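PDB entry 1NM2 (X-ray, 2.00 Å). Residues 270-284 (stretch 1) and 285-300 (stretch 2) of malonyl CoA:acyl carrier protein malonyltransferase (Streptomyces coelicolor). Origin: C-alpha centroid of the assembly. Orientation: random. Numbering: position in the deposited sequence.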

ATOM      1  N   VAL A 270      -9.458  -5.517  17.006  1.00 26.55           N
ATOM      2  CA  VAL A 270      -8.777  -6.484  16.149  1.00 25.08           C
ATOM      3  C   VAL A 270      -8.091  -7.589  16.960  1.00 24.86           C
ATOM      4  O   VAL A 270      -7.419  -7.311  17.955  1.00 25.62           O
ATOM      5  CB  VAL A 270      -7.720  -5.771  15.267  1.00 26.35           C
ATOM      6  CG1 VAL A 270      -6.691  -5.067  16.152  1.00 24.36           C
ATOM      7  CG2 VAL A 270      -7.046  -6.775  14.338  1.00 25.09           C
ATOM      8  N   THR A 271      -8.264  -8.839  16.536  1.00 23.40           N
ATOM      9  CA  THR A 271      -7.645  -9.973  17.222  1.00 23.83           C
ATOM     10  C   THR A 271      -6.673 -10.719  16.308  1.00 24.04           C
ATOM     11  O   THR A 271      -5.841 -11.500  16.774  1.00 24.90           O
ATOM     12  CB  THR A 271      -8.703 -10.977  17.749  1.00 24.51           C
ATOM     13  OG1 THR A 271      -9.546 -11.401  16.669  1.00 25.06           O
ATOM     14  CG2 THR A 271      -9.552 -10.335  18.854  1.00 24.71           C
ATOM     15  N   ALA A 272      -6.777 -10.471  15.006  1.00 21.95           N
ATOM     16  CA  ALA A 272      -5.900 -11.105  14.032  1.00 20.68           C
ATOM     17  C   ALA A 272      -5.792 -10.266  12.763  1.00 20.56           C
ATOM     18  O   ALA A 272      -6.760  -9.635  12.342  1.00 19.65           O
ATOM     19  CB  ALA A 272      -6.416 -12.496  13.690  1.00 22.72           C
ATOM     20  N   ILE A 273      -4.603 -10.263  12.170  1.00 20.30           N
ATOM     21  CA  ILE A 273      -4.346  -9.531  10.934  1.00 21.22           C
ATOM     22  C   ILE A 273      -3.621 -10.422   9.936  1.00 21.77           C
ATOM     23  O   ILE A 273      -2.607 -11.050  10.258  1.00 20.30           O
ATOM     24  CB  ILE A 273      -3.457  -8.284  11.164  1.00 23.55           C
ATOM     25  CG1 ILE A 273      -4.216  -7.232  11.972  1.00 24.16           C
ATOM     26  CG2 ILE A 273      -3.022  -7.698   9.819  1.00 21.66           C
ATOM     27  CD1 ILE A 273      -3.385  -5.992  12.284  1.00 26.11           C
ATOM     28  N   ILE A 274      -4.160 -10.480   8.726  1.00 20.58           N
ATOM     29  CA  ILE A 274      -3.563 -11.252   7.651  1.00 20.91           C
ATOM     30  C   ILE A 274      -3.190 -10.248   6.565  1.00 20.21           C
ATOM     31  O   ILE A 274      -4.025  -9.455   6.131  1.00 20.79           O
ATOM     32  CB  ILE A 274      -4.555 -12.287   7.071  1.00 21.10           C
ATOM     33  CG1 ILE A 274      -4.828 -13.383   8.102  1.00 22.82           C
ATOM     34  CG2 ILE A 274      -3.990 -12.894   5.790  1.00 23.04           C
ATOM     35  CD1 ILE A 274      -5.843 -14.412   7.655  1.00 23.61           C
ATOM     36  N   GLU A 275      -1.927 -10.260   6.161  1.00 19.10           N
ATOM     37  CA  GLU A 275      -1.447  -9.367   5.113  1.00 18.10           C
ATOM     38  C   GLU A 275      -1.340 -10.185   3.824  1.00 18.25           C
ATOM     39  O   GLU A 275      -0.669 -11.217   3.793  1.00 16.82           O
ATOM     40  CB  GLU A 275      -0.080  -8.801   5.511  1.00 19.41           C
ATOM     41  CG  GLU A 275       0.639  -8.020   4.422  1.00 20.24           C
ATOM     42  CD  GLU A 275       1.994  -7.502   4.879  1.00 20.46           C
ATOM     43  OE1 GLU A 275       2.616  -8.138   5.764  1.00 18.96           O
ATOM     44  OE2 GLU A 275       2.441  -6.470   4.342  1.00 17.45           O
ATOM     45  N   VAL A 276      -2.008  -9.742   2.764  1.00 16.99           N
ATOM     46  CA  VAL A 276      -1.964 -10.482   1.508  1.00 16.99           C
ATOM     47  C   VAL A 276      -0.587 -10.415   0.856  1.00 17.89           C
ATOM     48  O   VAL A 276       0.300  -9.700   1.322  1.00 18.25           O
ATOM     49  CB  VAL A 276      -3.045  -9.976   0.507  1.00 15.74           C
ATOM     50  CG1 VAL A 276      -4.430 -10.193   1.111  1.00 14.77           C
ATOM     51  CG2 VAL A 276      -2.823  -8.489   0.178  1.00 11.97           C
ATOM     52  N   CYS A 277      -0.408 -11.173  -0.218  1.00 17.96           N
ATOM     53  CA  CYS A 277       0.865 -11.213  -0.925  1.00 18.28           C
ATOM     54  C   CYS A 277       1.163  -9.892  -1.623  1.00 17.88           C
ATOM     55  O   CYS A 277       0.284  -9.297  -2.247  1.00 19.49           O
ATOM     56  CB  CYS A 277       0.846 -12.350  -1.952  1.00 20.21           C
ATOM     57  SG  CYS A 277       2.340 -12.475  -2.948  1.00 24.32           S
ATOM     58  N   PRO A 278       2.414  -9.412  -1.540  1.00 18.34           N
ATOM     59  CA  PRO A 278       3.574  -9.989  -0.852  1.00 18.22           C
ATOM     60  C   PRO A 278       3.674  -9.443   0.574  1.00 18.69           C
ATOM     61  O   PRO A 278       4.004  -8.276   0.777  1.00 17.91           O
ATOM     62  CB  PRO A 278       4.734  -9.548  -1.733  1.00 17.57           C
ATOM     63  CG  PRO A 278       4.310  -8.160  -2.126  1.00 19.32           C
ATOM     64  CD  PRO A 278       2.826  -8.311  -2.433  1.00 17.97           C
ATOM     65  N   GLY A 279       3.391 -10.294   1.554  1.00 18.50           N
ATOM     66  CA  GLY A 279       3.414  -9.863   2.939  1.00 18.39           C
ATOM     67  C   GLY A 279       4.759  -9.780   3.627  1.00 19.07           C
ATOM     68  O   GLY A 279       5.790 -10.176   3.076  1.00 18.94           O
ATOM     69  N   GLY A 280       4.736  -9.263   4.853  1.00 18.71           N
ATOM     70  CA  GLY A 280       5.952  -9.126   5.630  1.00 20.09           C
ATOM     71  C   GLY A 280       6.118  -7.740   6.236  1.00 19.01           C
ATOM     72  O   GLY A 280       6.338  -7.609   7.439  1.00 18.96           O
ATOM     73  N   THR A 281       5.997  -6.707   5.410  1.00 18.03           N
ATOM     74  CA  THR A 281       6.158  -5.332   5.870  1.00 18.91           C
ATOM     75  C   THR A 281       5.090  -4.869   6.863  1.00 17.88           C
ATOM     76  O   THR A 281       5.421  -4.414   7.958  1.00 19.63           O
ATOM     77  CB  THR A 281       6.186  -4.349   4.677  1.00 19.95           C
ATOM     78  OG1 THR A 281       4.977  -4.483   3.920  1.00 18.20           O
ATOM     79  CG2 THR A 281       7.378  -4.647   3.769  1.00 21.82           C
ATOM     80  N   LEU A 282       3.817  -4.978   6.497  1.00 17.97           N
ATOM     81  CA  LEU A 282       2.756  -4.543   7.407  1.00 18.80           C
ATOM     82  C   LEU A 282       2.673  -5.465   8.622  1.00 19.27           C
ATOM     83  O   LEU A 282       2.350  -5.025   9.724  1.00 21.13           O
ATOM     84  CB  LEU A 282       1.405  -4.483   6.673  1.00 16.74           C
ATOM     85  CG  LEU A 282       1.354  -3.519   5.471  1.00 17.07           C
ATOM     86  CD1 LEU A 282      -0.075  -3.425   4.938  1.00 16.24           C
ATOM     87  CD2 LEU A 282       1.843  -2.131   5.889  1.00 15.04           C
ATOM     88  N   THR A 283       2.979  -6.742   8.424  1.00 20.46           N
ATOM     89  CA  THR A 283       2.957  -7.708   9.521  1.00 22.40           C
ATOM     90  C   THR A 283       4.042  -7.346  10.535  1.00 21.29           C
ATOM     91  O   THR A 283       3.834  -7.451  11.742  1.00 22.09           O
ATOM     92  CB  THR A 283       3.200  -9.143   9.008  1.00 21.88           C
ATOM     93  OG1 THR A 283       2.070  -9.570   8.238  1.00 25.72           O
ATOM     94  CG2 THR A 283       3.397 -10.096  10.170  1.00 26.46           C
ATOM     95  N   GLY A 284       5.196  -6.917  10.038  1.00 19.32           N
ATOM     96  CA  GLY A 284       6.279  -6.528  10.924  1.00 21.65           C
ATOM     97  C   GLY A 284       5.871  -5.335  11.776  1.00 21.38           C
ATOM     98  O   GLY A 284       6.186  -5.268  12.968  1.00 21.18           O
TER
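Stretch 2 285-300: LAKRALPGVKTLALKT

Stretch 2 continues the helix begun at Thr281 through Ala289, leaves helical geometry at Leu290, reverses in a type II turn from Leu290 to Val293, and returns as strand 294-297 beside strand 272-275. The two strands run parallel, their axes 10° apart and 4.6 Å at closest approach, in a β-α-β arrangement. At the phi/psi of Gly292 (91/-5) a CB would be jammed against the carbonyl O of Pro291, so these angles call for glycine.

At the start of stretch 1, Val270 CG2 lies 4.1 Å from Val293 CG1, and Thr271 O accepts a hydrogen bond from Lys294 N (3.2 Å). Ala272 pairs with Lys294, their CA atoms 4.5 Å apart. Ile273 then hydrogen-bonds to stretch 2 in both directions, from its N to Lys294 O (2.8 Å) and from Leu296 N to its O (2.9 Å). Its side chain, on the same sheet face as Thr295, reaches the helix and the residue just after it: Ile273 CD1 is 4.2 Å from Ala286 CB and 3.5 Å from Leu290 CD1. Ile274 shares the other face with Leu296, and its CG2 approaches Leu298 CG at 4.3 Å.

Glu275 extends the ladder, its N hydrogen-bonding to Leu296 O and its O receiving Leu298 N, both at 2.9 Å. Beyond the strand, past the cis peptide before Pro278, Gly279 N donates a hydrogen bond to Leu298 O (3.1 Å). Here the two segments are tightly packed: an ideal CB on Gly279 would lie 2.7 Å from Ala297 CB, a clash. Gly280, the N-cap residue, brings its N to 3.4 Å from Ala297 CB.

Across the helical junction, Leu285 N, Ala286 N and Lys287 N donate to Thr281 O (3.2 Å), Leu282 O (2.9 Å) and Thr283 O (3.0 Å), respectively. The side chain of Thr283 also touches the second strand, with CG2 3.5 Å from Thr295 OG1 and OG1 3.4 Å from Ala297 CB.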

ATOM      1  N   LEU A 285       5.161  -4.393  11.164  1.00 20.44           N
ATOM      2  CA  LEU A 285       4.696  -3.204  11.873  1.00 20.45           C
ATOM      3  C   LEU A 285       3.665  -3.583  12.932  1.00 21.02           C
ATOM      4  O   LEU A 285       3.679  -3.060  14.049  1.00 21.46           O
ATOM      5  CB  LEU A 285       4.078  -2.201  10.890  1.00 20.57           C
ATOM      6  CG  LEU A 285       5.046  -1.332  10.078  1.00 20.91           C
ATOM      7  CD1 LEU A 285       4.297  -0.593   8.975  1.00 20.26           C
ATOM      8  CD2 LEU A 285       5.726  -0.342  11.008  1.00 17.52           C
ATOM      9  N   ALA A 286       2.775  -4.502  12.576  1.00 21.90           N
ATOM     10  CA  ALA A 286       1.734  -4.944  13.490  1.00 23.29           C
ATOM     11  C   ALA A 286       2.329  -5.604  14.734  1.00 24.30           C
ATOM     12  O   ALA A 286       1.849  -5.383  15.847  1.00 24.77           O
ATOM     13  CB  ALA A 286       0.791  -5.911  12.784  1.00 21.85           C
ATOM     14  N   LYS A 287       3.373  -6.406  14.547  1.00 25.57           N
ATOM     15  CA  LYS A 287       4.009  -7.089  15.671  1.00 27.75           C
ATOM     16  C   LYS A 287       4.587  -6.096  16.672  1.00 28.38           C
ATOM     17  O   LYS A 287       4.773  -6.417  17.849  1.00 29.11           O
ATOM     18  CB  LYS A 287       5.116  -8.024  15.172  1.00 26.54           C
ATOM     19  CG  LYS A 287       4.597  -9.215  14.376  1.00 30.27           C
ATOM     20  CD  LYS A 287       5.735 -10.064  13.829  1.00 31.63           C
ATOM     21  CE  LYS A 287       5.209 -11.153  12.911  1.00 34.16           C
ATOM     22  NZ  LYS A 287       6.317 -11.929  12.293  1.00 36.39           N
ATOM     23  N   ARG A 288       4.869  -4.887  16.204  1.00 29.07           N
ATOM     24  CA  ARG A 288       5.422  -3.855  17.068  1.00 29.67           C
ATOM     25  C   ARG A 288       4.352  -2.977  17.700  1.00 28.41           C
ATOM     26  O   ARG A 288       4.343  -2.779  18.914  1.00 28.96           O
ATOM     27  CB  ARG A 288       6.396  -2.976  16.283  1.00 32.25           C
ATOM     28  CG  ARG A 288       7.680  -3.680  15.898  1.00 37.81           C
ATOM     29  CD  ARG A 288       8.679  -2.713  15.293  1.00 42.63           C
ATOM     30  NE  ARG A 288      10.025  -3.275  15.285  1.00 47.79           N
ATOM     31  CZ  ARG A 288      10.682  -3.650  16.378  1.00 49.48           C
ATOM     32  NH1 ARG A 288      10.114  -3.522  17.572  1.00 50.20           N
ATOM     33  NH2 ARG A 288      11.906  -4.156  16.282  1.00 51.22           N
ATOM     34  N   ALA A 289       3.442  -2.463  16.878  1.00 26.26           N
ATOM     35  CA  ALA A 289       2.391  -1.577  17.360  1.00 26.21           C
ATOM     36  C   ALA A 289       1.126  -2.258  17.886  1.00 26.00           C
ATOM     37  O   ALA A 289       0.348  -1.640  18.610  1.00 28.40           O
ATOM     38  CB  ALA A 289       2.018  -0.583  16.255  1.00 25.51           C
ATOM     39  N   LEU A 290       0.911  -3.518  17.532  1.00 25.71           N
ATOM     40  CA  LEU A 290      -0.290  -4.214  17.980  1.00 25.03           C
ATOM     41  C   LEU A 290       0.007  -5.491  18.761  1.00 25.26           C
ATOM     42  O   LEU A 290      -0.300  -6.597  18.309  1.00 23.06           O
ATOM     43  CB  LEU A 290      -1.179  -4.531  16.772  1.00 24.00           C
ATOM     44  CG  LEU A 290      -1.567  -3.295  15.955  1.00 23.88           C
ATOM     45  CD1 LEU A 290      -2.267  -3.707  14.671  1.00 24.18           C
ATOM     46  CD2 LEU A 290      -2.455  -2.392  16.798  1.00 24.01           C
ATOM     47  N   PRO A 291       0.601  -5.351  19.959  1.00 25.88           N
ATOM     48  CA  PRO A 291       0.925  -6.520  20.781  1.00 25.22           C
ATOM     49  C   PRO A 291      -0.330  -7.295  21.177  1.00 25.98           C
ATOM     50  O   PRO A 291      -1.364  -6.702  21.484  1.00 25.15           O
ATOM     51  CB  PRO A 291       1.641  -5.906  21.980  1.00 26.10           C
ATOM     52  CG  PRO A 291       0.981  -4.564  22.109  1.00 26.45           C
ATOM     53  CD  PRO A 291       0.913  -4.100  20.674  1.00 26.10           C
ATOM     54  N   GLY A 292      -0.239  -8.623  21.157  1.00 26.24           N
ATOM     55  CA  GLY A 292      -1.382  -9.441  21.516  1.00 26.23           C
ATOM     56  C   GLY A 292      -2.252  -9.809  20.329  1.00 27.33           C
ATOM     57  O   GLY A 292      -3.204 -10.581  20.466  1.00 28.64           O
ATOM     58  N   VAL A 293      -1.931  -9.259  19.161  1.00 25.85           N
ATOM     59  CA  VAL A 293      -2.690  -9.541  17.946  1.00 24.33           C
ATOM     60  C   VAL A 293      -1.971 -10.583  17.089  1.00 23.87           C
ATOM     61  O   VAL A 293      -0.775 -10.449  16.823  1.00 23.04           O
ATOM     62  CB  VAL A 293      -2.883  -8.259  17.108  1.00 24.65           C
ATOM     63  CG1 VAL A 293      -3.638  -8.578  15.831  1.00 24.62           C
ATOM     64  CG2 VAL A 293      -3.635  -7.216  17.927  1.00 24.81           C
ATOM     65  N   LYS A 294      -2.686 -11.624  16.670  1.00 22.80           N
ATOM     66  CA  LYS A 294      -2.073 -12.654  15.835  1.00 25.41           C
ATOM     67  C   LYS A 294      -1.885 -12.077  14.442  1.00 24.95           C
ATOM     68  O   LYS A 294      -2.773 -11.404  13.919  1.00 25.81           O
ATOM     69  CB  LYS A 294      -2.953 -13.908  15.752  1.00 27.04           C
ATOM     70  CG  LYS A 294      -3.071 -14.683  17.054  1.00 32.10           C
ATOM     71  CD  LYS A 294      -3.533 -16.121  16.819  1.00 35.94           C
ATOM     72  CE  LYS A 294      -2.449 -16.962  16.139  1.00 38.43           C
ATOM     73  NZ  LYS A 294      -2.821 -18.409  16.003  1.00 38.38           N
ATOM     74  N   THR A 295      -0.726 -12.326  13.847  1.00 23.46           N
ATOM     75  CA  THR A 295      -0.445 -11.815  12.512  1.00 23.37           C
ATOM     76  C   THR A 295       0.070 -12.926  11.609  1.00 23.17           C
ATOM     77  O   THR A 295       0.754 -13.847  12.065  1.00 22.66           O
ATOM     78  CB  THR A 295       0.624 -10.698  12.542  1.00 23.23           C
ATOM     79  OG1 THR A 295       1.841 -11.222  13.085  1.00 24.38           O
ATOM     80  CG2 THR A 295       0.163  -9.531  13.392  1.00 24.70           C
ATOM     81  N   LEU A 296      -0.267 -12.838  10.329  1.00 21.70           N
ATOM     82  CA  LEU A 296       0.185 -13.821   9.355  1.00 21.43           C
ATOM     83  C   LEU A 296       0.357 -13.129   8.011  1.00 21.96           C
ATOM     84  O   LEU A 296      -0.534 -12.408   7.553  1.00 22.66           O
ATOM     85  CB  LEU A 296      -0.822 -14.971   9.233  1.00 21.95           C
ATOM     86  CG  LEU A 296      -0.403 -16.167   8.361  1.00 21.97           C
ATOM     87  CD1 LEU A 296      -1.243 -17.387   8.718  1.00 23.16           C
ATOM     88  CD2 LEU A 296      -0.555 -15.827   6.888  1.00 22.74           C
ATOM     89  N   ALA A 297       1.511 -13.338   7.389  1.00 20.01           N
ATOM     90  CA  ALA A 297       1.793 -12.741   6.094  1.00 19.89           C
ATOM     91  C   ALA A 297       1.780 -13.818   5.016  1.00 20.07           C
ATOM     92  O   ALA A 297       2.418 -14.863   5.163  1.00 19.27           O
ATOM     93  CB  ALA A 297       3.153 -12.045   6.119  1.00 17.85           C
ATOM     94  N   LEU A 298       1.034 -13.573   3.946  1.00 20.63           N
ATOM     95  CA  LEU A 298       0.974 -14.513   2.834  1.00 21.43           C
ATOM     96  C   LEU A 298       2.129 -14.220   1.887  1.00 21.87           C
ATOM     97  O   LEU A 298       2.188 -13.150   1.279  1.00 22.87           O
ATOM     98  CB  LEU A 298      -0.345 -14.375   2.072  1.00 21.33           C
ATOM     99  CG  LEU A 298      -1.614 -14.828   2.795  1.00 23.31           C
ATOM    100  CD1 LEU A 298      -2.820 -14.546   1.918  1.00 21.51           C
ATOM    101  CD2 LEU A 298      -1.517 -16.314   3.122  1.00 20.84           C
ATOM    102  N   LYS A 299       3.061 -15.161   1.776  1.00 22.00           N
ATOM    103  CA  LYS A 299       4.192 -14.984   0.879  1.00 21.63           C
ATOM    104  C   LYS A 299       4.105 -15.956  -0.294  1.00 21.34           C
ATOM    105  O   LYS A 299       4.431 -15.597  -1.426  1.00 20.99           O
ATOM    106  CB  LYS A 299       5.498 -15.154   1.650  1.00 21.91           C
ATOM    107  CG  LYS A 299       5.649 -14.114   2.760  1.00 23.82           C
ATOM    108  CD  LYS A 299       6.975 -14.240   3.489  1.00 26.61           C
ATOM    109  CE  LYS A 299       7.135 -13.139   4.524  1.00 27.74           C
ATOM    110  NZ  LYS A 299       8.457 -13.204   5.201  1.00 28.07           N
ATOM    111  N   THR A 300       3.646 -17.178  -0.027  1.00 20.87           N
ATOM    112  CA  THR A 300       3.484 -18.191  -1.075  1.00 20.32           C
ATOM    113  C   THR A 300       2.235 -19.018  -0.776  1.00 20.11           C
ATOM    114  O   THR A 300       1.722 -18.998   0.342  1.00 21.46           O
ATOM    115  CB  THR A 300       4.689 -19.168  -1.153  1.00 20.47           C
ATOM    116  OG1 THR A 300       4.698 -20.009   0.006  1.00 22.24           O
ATOM    117  CG2 THR A 300       6.010 -18.404  -1.239  1.00 20.30           C
TER